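Local coordinates for p800 reaction center core protein (Heliobacterium modesticaldum, PDB 5V8K), which forms the homodimeric core of a photosynthetic reaction center, holding bacteriochlorophylls that harvest light and carry out charge separation, and binds a [4Fe-4S] cluster, at the Bacteriochlorophyll g site. Numbering follows the deposited sequence.

The Bacteriochlorophyll g site. Residues 195-196, 202, 205-206, 209-210, 213, 275, 279, 282-283, 285-286, 307, 317, 393, 396-397, 400-401. With GBF (Bacteriochlorophyll g), chain B.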
ATOM      1  N   PHE A 195      34.200  28.650  10.010  1.00 71.19           N
ATOM      2  CA  PHE A 195      34.160  27.724   8.886  1.00 74.64           C
ATOM      3  C   PHE A 195      32.953  27.958   7.990  1.00 70.87           C
ATOM      4  O   PHE A 195      32.992  27.591   6.814  1.00 72.69           O
ATOM      5  CB  PHE A 195      34.178  26.275   9.379  1.00 77.28           C
ATOM      6  CG  PHE A 195      32.838  25.767   9.873  1.00 77.05           C
ATOM      7  CD1 PHE A 195      32.418  26.010  11.181  1.00 78.32           C
ATOM      8  CD2 PHE A 195      32.010  25.026   9.041  1.00 76.69           C
ATOM      9  CE1 PHE A 195      31.195  25.543  11.629  1.00 77.14           C
ATOM     10  CE2 PHE A 195      30.788  24.556   9.485  1.00 75.06           C
ATOM     11  CZ  PHE A 195      30.378  24.819  10.773  1.00 76.32           C
ATOM     12  N   PHE A 196      31.878  28.564   8.508  1.00 67.70           N
ATOM     13  CA  PHE A 196      30.697  28.782   7.668  1.00 67.62           C
ATOM     14  C   PHE A 196      31.030  29.617   6.433  1.00 71.85           C
ATOM     15  O   PHE A 196      30.504  29.349   5.347  1.00 70.33           O
ATOM     16  CB  PHE A 196      29.565  29.439   8.465  1.00 63.74           C
ATOM     17  CG  PHE A 196      28.810  28.484   9.347  1.00 66.75           C
ATOM     18  CD1 PHE A 196      28.042  27.463   8.796  1.00 62.91           C
ATOM     19  CD2 PHE A 196      28.861  28.607  10.734  1.00 68.82           C
ATOM     20  CE1 PHE A 196      27.346  26.586   9.609  1.00 64.90           C
ATOM     21  CE2 PHE A 196      28.159  27.725  11.554  1.00 67.78           C
ATOM     22  CZ  PHE A 196      27.409  26.716  10.993  1.00 66.98           C
ATOM     23  N   ALA A 202      27.193  24.476   4.027  1.00 49.36           N
ATOM     24  CA  ALA A 202      27.031  24.466   5.477  1.00 50.71           C
ATOM     25  C   ALA A 202      26.013  25.511   5.905  1.00 48.71           C
ATOM     26  O   ALA A 202      25.119  25.219   6.709  1.00 47.77           O
ATOM     27  CB  ALA A 202      28.364  24.688   6.188  1.00 51.62           C
ATOM     28  N   SER A 205      22.529  24.353   4.886  1.00 43.55           N
ATOM     29  CA  SER A 205      22.027  23.311   5.766  1.00 42.98           C
ATOM     30  C   SER A 205      21.443  23.905   7.035  1.00 44.06           C
ATOM     31  O   SER A 205      20.340  23.545   7.459  1.00 41.79           O
ATOM     32  CB  SER A 205      23.155  22.332   6.103  1.00 44.34           C
ATOM     33  OG  SER A 205      22.745  21.432   7.134  1.00 46.63           O
ATOM     34  N   VAL A 206      22.188  24.806   7.667  1.00 44.46           N
ATOM     35  CA  VAL A 206      21.745  25.392   8.919  1.00 44.72           C
ATOM     36  C   VAL A 206      20.466  26.196   8.718  1.00 43.85           C
ATOM     37  O   VAL A 206      19.540  26.134   9.545  1.00 43.71           O
ATOM     38  CB  VAL A 206      22.884  26.232   9.512  1.00 46.56           C
ATOM     39  CG1 VAL A 206      22.417  27.072  10.652  1.00 46.95           C
ATOM     40  CG2 VAL A 206      23.943  25.313   9.991  1.00 47.64           C
ATOM     41  N   GLN A 209      17.607  23.719   8.583  1.00 40.60           N
ATOM     42  CA  GLN A 209      17.329  23.068   9.856  1.00 40.71           C
ATOM     43  C   GLN A 209      16.643  24.023  10.825  1.00 40.93           C
ATOM     44  O   GLN A 209      15.676  23.655  11.491  1.00 42.23           O
ATOM     45  CB  GLN A 209      18.627  22.533  10.458  1.00 42.02           C
ATOM     46  CG  GLN A 209      19.365  21.529   9.582  1.00 42.02           C
ATOM     47  CD  GLN A 209      20.509  20.960  10.298  1.00 44.95           C
ATOM     48  OE1 GLN A 209      20.324  20.412  11.356  1.00 48.13           O
ATOM     49  NE2 GLN A 209      21.724  21.101   9.760  1.00 44.45           N
ATOM     50  N   ILE A 210      17.142  25.252  10.936  1.00 42.92           N
ATOM     51  CA  ILE A 210      16.498  26.209  11.820  1.00 45.26           C
ATOM     52  C   ILE A 210      15.100  26.562  11.299  1.00 42.05           C
ATOM     53  O   ILE A 210      14.154  26.689  12.073  1.00 44.36           O
ATOM     54  CB  ILE A 210      17.368  27.462  11.983  1.00 44.66           C
ATOM     55  CG1 ILE A 210      18.691  27.107  12.652  1.00 53.41           C
ATOM     56  CG2 ILE A 210      16.614  28.546  12.775  1.00 45.04           C
ATOM     57  CD1 ILE A 210      18.608  26.720  14.130  1.00 51.23           C
ATOM     58  N   PHE A 213      12.663  24.069  12.571  1.00 40.66           N
ATOM     59  CA  PHE A 213      12.284  24.326  13.949  1.00 41.37           C
ATOM     60  C   PHE A 213      11.301  25.486  14.056  1.00 41.32           C
ATOM     61  O   PHE A 213      10.375  25.439  14.875  1.00 44.21           O
ATOM     62  CB  PHE A 213      13.525  24.588  14.786  1.00 43.80           C
ATOM     63  CG  PHE A 213      13.213  24.825  16.201  1.00 46.95           C
ATOM     64  CD1 PHE A 213      12.990  23.770  17.075  1.00 49.20           C
ATOM     65  CD2 PHE A 213      13.074  26.099  16.651  1.00 47.90           C
ATOM     66  CE1 PHE A 213      12.667  24.025  18.396  1.00 50.41           C
ATOM     67  CE2 PHE A 213      12.732  26.364  17.936  1.00 50.19           C
ATOM     68  CZ  PHE A 213      12.518  25.353  18.816  1.00 47.47           C
ATOM     69  N   TRP A 275      13.543  19.888   7.595  1.00 37.70           N
ATOM     70  CA  TRP A 275      14.370  19.227   8.597  1.00 38.77           C
ATOM     71  C   TRP A 275      15.211  18.138   7.944  1.00 41.31           C
ATOM     72  O   TRP A 275      16.429  18.083   8.109  1.00 38.01           O
ATOM     73  CB  TRP A 275      13.461  18.635   9.684  1.00 36.86           C
ATOM     74  CG  TRP A 275      14.102  17.940  10.849  1.00 39.68           C
ATOM     75  CD1 TRP A 275      15.254  18.281  11.503  1.00 41.20           C
ATOM     76  CD2 TRP A 275      13.590  16.777  11.512  1.00 38.77           C
ATOM     77  NE1 TRP A 275      15.492  17.386  12.540  1.00 41.60           N
ATOM     78  CE2 TRP A 275      14.472  16.461  12.564  1.00 41.88           C
ATOM     79  CE3 TRP A 275      12.467  15.971  11.312  1.00 39.85           C
ATOM     80  CZ2 TRP A 275      14.258  15.363  13.409  1.00 39.90           C
ATOM     81  CZ3 TRP A 275      12.263  14.893  12.130  1.00 41.30           C
ATOM     82  CH2 TRP A 275      13.154  14.595  13.176  1.00 40.44           C
ATOM     83  N   VAL A 279      19.204  18.365   6.963  1.00 39.57           N
ATOM     84  CA  VAL A 279      20.172  17.407   7.490  1.00 38.71           C
ATOM     85  C   VAL A 279      20.900  16.705   6.347  1.00 39.01           C
ATOM     86  O   VAL A 279      22.107  16.447   6.433  1.00 42.93           O
ATOM     87  CB  VAL A 279      19.466  16.417   8.439  1.00 40.18           C
ATOM     88  CG1 VAL A 279      20.390  15.260   8.847  1.00 39.18           C
ATOM     89  CG2 VAL A 279      19.011  17.178   9.684  1.00 40.45           C
ATOM     90  N   GLY A 282      23.678  19.054   5.322  1.00 40.19           N
ATOM     91  CA  GLY A 282      24.774  19.117   6.264  1.00 41.40           C
ATOM     92  C   GLY A 282      25.624  17.865   6.176  1.00 43.30           C
ATOM     93  O   GLY A 282      26.850  17.930   6.137  1.00 43.38           O
ATOM     94  N   ALA A 283      24.962  16.710   6.101  1.00 44.80           N
ATOM     95  CA  ALA A 283      25.649  15.435   5.941  1.00 47.69           C
ATOM     96  C   ALA A 283      26.438  15.399   4.641  1.00 46.10           C
ATOM     97  O   ALA A 283      27.554  14.871   4.595  1.00 49.68           O
ATOM     98  CB  ALA A 283      24.620  14.287   5.976  1.00 44.44           C
ATOM     99  N   PHE A 285      27.675  17.982   3.070  1.00 51.49           N
ATOM    100  CA  PHE A 285      28.839  18.830   3.312  1.00 50.64           C
ATOM    101  C   PHE A 285      29.910  18.071   4.096  1.00 54.62           C
ATOM    102  O   PHE A 285      31.097  18.086   3.731  1.00 53.30           O
ATOM    103  CB  PHE A 285      28.400  20.113   4.034  1.00 50.37           C
ATOM    104  CG  PHE A 285      29.513  20.800   4.810  1.00 54.92           C
ATOM    105  CD1 PHE A 285      30.462  21.591   4.174  1.00 54.80           C
ATOM    106  CD2 PHE A 285      29.575  20.672   6.190  1.00 54.17           C
ATOM    107  CE1 PHE A 285      31.488  22.215   4.927  1.00 54.89           C
ATOM    108  CE2 PHE A 285      30.568  21.291   6.932  1.00 55.90           C
ATOM    109  CZ  PHE A 285      31.529  22.054   6.306  1.00 54.83           C
ATOM    110  N   MET A 286      29.508  17.371   5.163  1.00 54.78           N
ATOM    111  CA  MET A 286      30.488  16.612   5.935  1.00 57.16           C
ATOM    112  C   MET A 286      31.160  15.557   5.079  1.00 57.81           C
ATOM    113  O   MET A 286      32.369  15.336   5.183  1.00 57.83           O
ATOM    114  CB  MET A 286      29.826  15.948   7.139  1.00 55.34           C
ATOM    115  CG  MET A 286      29.334  16.928   8.149  1.00 57.98           C
ATOM    116  SD  MET A 286      28.029  16.148   9.088  1.00 63.07           S
ATOM    117  CE  MET A 286      28.382  16.806  10.660  1.00 63.86           C
ATOM    118  N   ARG A 307      34.260  10.707  14.589  1.00 63.81           N
ATOM    119  CA  ARG A 307      33.073   9.889  14.798  1.00 61.27           C
ATOM    120  C   ARG A 307      32.665   9.165  13.524  1.00 60.21           C
ATOM    121  O   ARG A 307      32.146   8.043  13.586  1.00 58.98           O
ATOM    122  CB  ARG A 307      31.922  10.766  15.305  1.00 60.38           C
ATOM    123  CG  ARG A 307      32.083  11.194  16.727  1.00 61.09           C
ATOM    124  CD  ARG A 307      31.188  12.360  17.074  1.00 60.78           C
ATOM    125  NE  ARG A 307      31.200  12.599  18.509  1.00 63.73           N
ATOM    126  CZ  ARG A 307      30.648  13.646  19.104  1.00 66.73           C
ATOM    127  NH1 ARG A 307      30.031  14.574  18.384  1.00 67.81           N
ATOM    128  NH2 ARG A 307      30.722  13.764  20.424  1.00 68.63           N
ATOM    129  N   PHE A 317      25.729   5.352  19.490  1.00 50.14           N
ATOM    130  CA  PHE A 317      24.878   6.482  19.174  1.00 49.48           C
ATOM    131  C   PHE A 317      23.626   6.040  18.429  1.00 49.59           C
ATOM    132  O   PHE A 317      22.510   6.430  18.789  1.00 46.95           O
ATOM    133  CB  PHE A 317      25.653   7.507  18.363  1.00 50.40           C
ATOM    134  CG  PHE A 317      24.891   8.747  18.131  1.00 53.26           C
ATOM    135  CD1 PHE A 317      24.914   9.775  19.046  1.00 54.04           C
ATOM    136  CD2 PHE A 317      24.113   8.877  17.007  1.00 53.42           C
ATOM    137  CE1 PHE A 317      24.170  10.934  18.817  1.00 57.18           C
ATOM    138  CE2 PHE A 317      23.368  10.016  16.791  1.00 49.87           C
ATOM    139  CZ  PHE A 317      23.403  11.037  17.699  1.00 50.59           C
ATOM    140  N   MET A 393      14.614   9.777  12.887  1.00 38.42           N
ATOM    141  CA  MET A 393      16.012  10.138  13.104  1.00 41.74           C
ATOM    142  C   MET A 393      16.986   8.978  12.835  1.00 43.75           C
ATOM    143  O   MET A 393      18.197   9.233  12.700  1.00 42.68           O
ATOM    144  CB  MET A 393      16.237  10.625  14.543  1.00 40.44           C
ATOM    145  CG  MET A 393      15.780  12.051  14.855  1.00 40.57           C
ATOM    146  SD  MET A 393      16.537  12.666  16.386  1.00 43.71           S
ATOM    147  CE  MET A 393      15.680  11.657  17.588  1.00 43.88           C
ATOM    148  N   MET A 396      18.277   9.526   9.542  1.00 38.07           N
ATOM    149  CA  MET A 396      18.919  10.842   9.559  1.00 39.82           C
ATOM    150  C   MET A 396      20.321  10.776  10.161  1.00 41.54           C
ATOM    151  O   MET A 396      21.268  11.371   9.628  1.00 41.04           O
ATOM    152  CB  MET A 396      18.060  11.851  10.321  1.00 38.60           C
ATOM    153  CG  MET A 396      16.708  12.079   9.684  1.00 39.62           C
ATOM    154  SD  MET A 396      15.646  13.228  10.593  1.00 38.56           S
ATOM    155  CE  MET A 396      16.570  14.688  10.261  1.00 39.11           C
ATOM    156  N   TRP A 397      20.471  10.079  11.288  1.00 39.41           N
ATOM    157  CA  TRP A 397      21.796  10.011  11.883  1.00 40.84           C
ATOM    158  C   TRP A 397      22.718   9.068  11.114  1.00 44.33           C
ATOM    159  O   TRP A 397      23.939   9.244  11.161  1.00 42.57           O
ATOM    160  CB  TRP A 397      21.723   9.632  13.357  1.00 41.30           C
ATOM    161  CG  TRP A 397      21.206  10.775  14.188  1.00 41.39           C
ATOM    162  CD1 TRP A 397      19.989  10.850  14.804  1.00 40.60           C
ATOM    163  CD2 TRP A 397      21.881  12.008  14.489  1.00 42.43           C
ATOM    164  NE1 TRP A 397      19.871  12.027  15.479  1.00 41.08           N
ATOM    165  CE2 TRP A 397      21.018  12.761  15.315  1.00 42.69           C
ATOM    166  CE3 TRP A 397      23.128  12.546  14.155  1.00 43.61           C
ATOM    167  CZ2 TRP A 397      21.342  14.046  15.778  1.00 43.09           C
ATOM    168  CZ3 TRP A 397      23.466  13.822  14.651  1.00 46.34           C
ATOM    169  CH2 TRP A 397      22.564  14.553  15.446  1.00 44.24           C
ATOM    170  N   VAL A 400      24.380  11.249   8.523  1.00 42.98           N
ATOM    171  CA  VAL A 400      25.429  12.059   9.130  1.00 44.43           C
ATOM    172  C   VAL A 400      26.691  11.241   9.385  1.00 45.73           C
ATOM    173  O   VAL A 400      27.801  11.706   9.113  1.00 47.02           O
ATOM    174  CB  VAL A 400      24.907  12.696  10.426  1.00 48.44           C
ATOM    175  CG1 VAL A 400      26.032  13.431  11.149  1.00 47.76           C
ATOM    176  CG2 VAL A 400      23.746  13.632  10.116  1.00 43.38           C
ATOM    177  N   PHE A 401      26.554  10.021   9.936  1.00 43.17           N
ATOM    178  CA  PHE A 401      27.699   9.301  10.501  1.00 44.56           C
ATOM    179  C   PHE A 401      28.054   7.971   9.828  1.00 45.14           C
ATOM    180  O   PHE A 401      29.156   7.451  10.079  1.00 45.98           O
ATOM    181  CB  PHE A 401      27.467   9.032  11.997  1.00 44.80           C
ATOM    182  CG  PHE A 401      27.566  10.255  12.862  1.00 45.45           C
ATOM    183  CD1 PHE A 401      28.687  11.075  12.817  1.00 46.91           C
ATOM    184  CD2 PHE A 401      26.541  10.582  13.723  1.00 44.70           C
ATOM    185  CE1 PHE A 401      28.794  12.213  13.628  1.00 47.63           C
ATOM    186  CE2 PHE A 401      26.619  11.716  14.533  1.00 45.38           C
ATOM    187  CZ  PHE A 401      27.741  12.546  14.479  1.00 50.71           C
TER
HETATM  188 MG   GBF B1018      21.345  19.787  13.240  1.00 53.50          MG
HETATM  189  CHA GBF B1018      24.577  20.849  12.380  1.00 48.29           C
HETATM  190  CHB GBF B1018      22.093  16.780  12.085  1.00 44.24           C
HETATM  191  CHC GBF B1018      18.397  18.881  14.697  1.00 47.60           C
HETATM  192  CHD GBF B1018      20.820  23.140  14.519  1.00 48.78           C
HETATM  193  NA  GBF B1018      22.961  18.986  12.427  1.00 58.43           N
HETATM  194  C1A GBF B1018      24.191  19.426  12.153  1.00 47.25           C
HETATM  195  C2A GBF B1018      25.253  18.466  11.751  1.00 48.02           C
HETATM  196  C3A GBF B1018      24.288  17.410  11.200  1.00 56.40           C
HETATM  197  C4A GBF B1018      23.037  17.749  11.948  1.00 45.41           C
HETATM  198  CMA GBF B1018      24.048  17.513   9.698  1.00 50.85           C
HETATM  199  CAA GBF B1018      26.164  18.054  12.932  1.00 49.73           C
HETATM  200  CBA GBF B1018      25.461  17.215  13.999  1.00 50.97           C
HETATM  201  CGA GBF B1018      26.478  16.802  15.042  1.00 66.88           C
HETATM  202  O1A GBF B1018      27.543  16.300  14.698  1.00 67.03           O
HETATM  203  O2A GBF B1018      25.932  16.455  16.342  1.00 76.92           O
HETATM  204  NB  GBF B1018      20.439  17.978  13.526  1.00 43.67           N
HETATM  205  C1B GBF B1018      20.806  16.870  12.838  1.00 43.32           C
HETATM  206  C2B GBF B1018      19.908  15.871  13.131  1.00 47.61           C
HETATM  207  C3B GBF B1018      18.893  16.453  13.870  1.00 45.27           C
HETATM  208  C4B GBF B1018      19.199  17.829  13.996  1.00 50.78           C
HETATM  209  CMB GBF B1018      20.030  14.419  12.720  1.00 41.87           C
HETATM  210  CAB GBF B1018      17.787  15.628  14.373  1.00 46.30           C
HETATM  211  CBB GBF B1018      16.919  15.914  15.319  1.00 48.98           C
HETATM  212  NC  GBF B1018      19.964  20.802  14.359  1.00 51.99           N
HETATM  213  C1C GBF B1018      18.824  20.300  14.825  1.00 48.56           C
HETATM  214  C2C GBF B1018      17.757  21.089  15.501  1.00 48.31           C
HETATM  215  C3C GBF B1018      18.622  22.257  15.425  1.00 51.55           C
HETATM  216  C4C GBF B1018      19.825  22.089  14.753  1.00 50.30           C
HETATM  217  CMC GBF B1018      16.554  21.243  14.534  1.00 45.78           C
HETATM  218  CAC GBF B1018      18.177  23.549  15.983  1.00 52.30           C
HETATM  219  CBC GBF B1018      16.858  23.663  16.706  1.00 50.91           C
HETATM  220  ND  GBF B1018      22.312  21.543  13.479  1.00 53.26           N
HETATM  221  C1D GBF B1018      22.107  22.790  13.898  1.00 51.36           C
HETATM  222  C2D GBF B1018      23.250  23.932  13.731  1.00 55.09           C
HETATM  223  C3D GBF B1018      24.104  22.988  13.151  1.00 53.92           C
HETATM  224  C4D GBF B1018      23.609  21.658  12.983  1.00 47.82           C
HETATM  225  CMD GBF B1018      23.378  25.370  14.075  1.00 57.40           C
HETATM  226  CAD GBF B1018      25.521  22.972  12.722  1.00 51.71           C
HETATM  227  OBD GBF B1018      26.357  23.906  12.487  1.00 56.37           O
HETATM  228  CBD GBF B1018      25.805  21.629  12.096  1.00 52.50           C
HETATM  229  CGD GBF B1018      25.999  21.667  10.608  1.00 55.74           C
HETATM  230  O1D GBF B1018      25.078  21.550   9.817  1.00 54.41           O
HETATM  231  O2D GBF B1018      27.297  21.863  10.038  1.00 57.12           O
HETATM  232  CED GBF B1018      27.349  22.787   8.951  1.00 62.52           C
HETATM  233  C1  GBF B1018      26.600  15.622  17.286  1.00 79.34           C
HETATM  234  C2  GBF B1018      25.510  14.973  18.101  1.00 78.85           C
HETATM  235  C3  GBF B1018      24.871  15.618  19.089  1.00 79.22           C
HETATM  236  C4  GBF B1018      25.222  17.028  19.455  1.00 78.81           C
HETATM  237  C5  GBF B1018      23.771  14.912  19.851  1.00 79.14           C
HETATM  238  O   HOH W   1      29.745  15.375  15.723  1.00 55.87           O
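This bacteriochlorophyll g pocket lies among the membrane helices 200-224, 258-291 and 376-401, with helices 303-307 and 311-344 closing the side of the tail ester. The magnesium takes its axial ligand from a glutamine: Gln209 OE1, the amide oxygen, sits 2.2 Å from MG and completes a near square pyramid with the four ring nitrogens. CG of Gln209 stands anti to the carbonyl carbon (chi1 -59°) and the chain runs extended beyond it, pushing the amide toward the metal. One turn back, Ser205 fixes the amide's rotation: Gln209 NE2 gives a hydrogen bond to Ser205 OG at 2.8 Å, close to the amide plane, leaving OE1 turned to the metal. Val279 shares this side of the macrocycle, its CG2 lying over the pyrrole ring that contains NB, 3.9 Å from the ring's centroid.

On the face opposite Gln209, the indole of Trp397 lies nearly parallel to the macrocycle, with the methyl CMB of that pyrrole over its six-membered ring, 3.3 Å from Trp397 CZ2. Phe317 CE2 packs on the indole's other face, toward its rim. An alanine at Trp397 would remove the indole that Phe317 backs and would probably leave the NB-ring side of the pigment less firmly held. Trp275 stands edge-on to the same pyrrole, its CZ2 meeting the vinyl carbon CBB at 3.3 Å, while Met393 SD touches the same carbon. Water 1 lies 2.6 Å from O1A, the propionate ester carbonyl. Arg307 NH1 hydrogen-bonds water 1 at 2.8 Å, an indirect tether near the start of the tail. Metal ligation and packing fix the pigment's tilt, likely suiting it to pass excitation energy among the reaction center's bacteriochlorophylls.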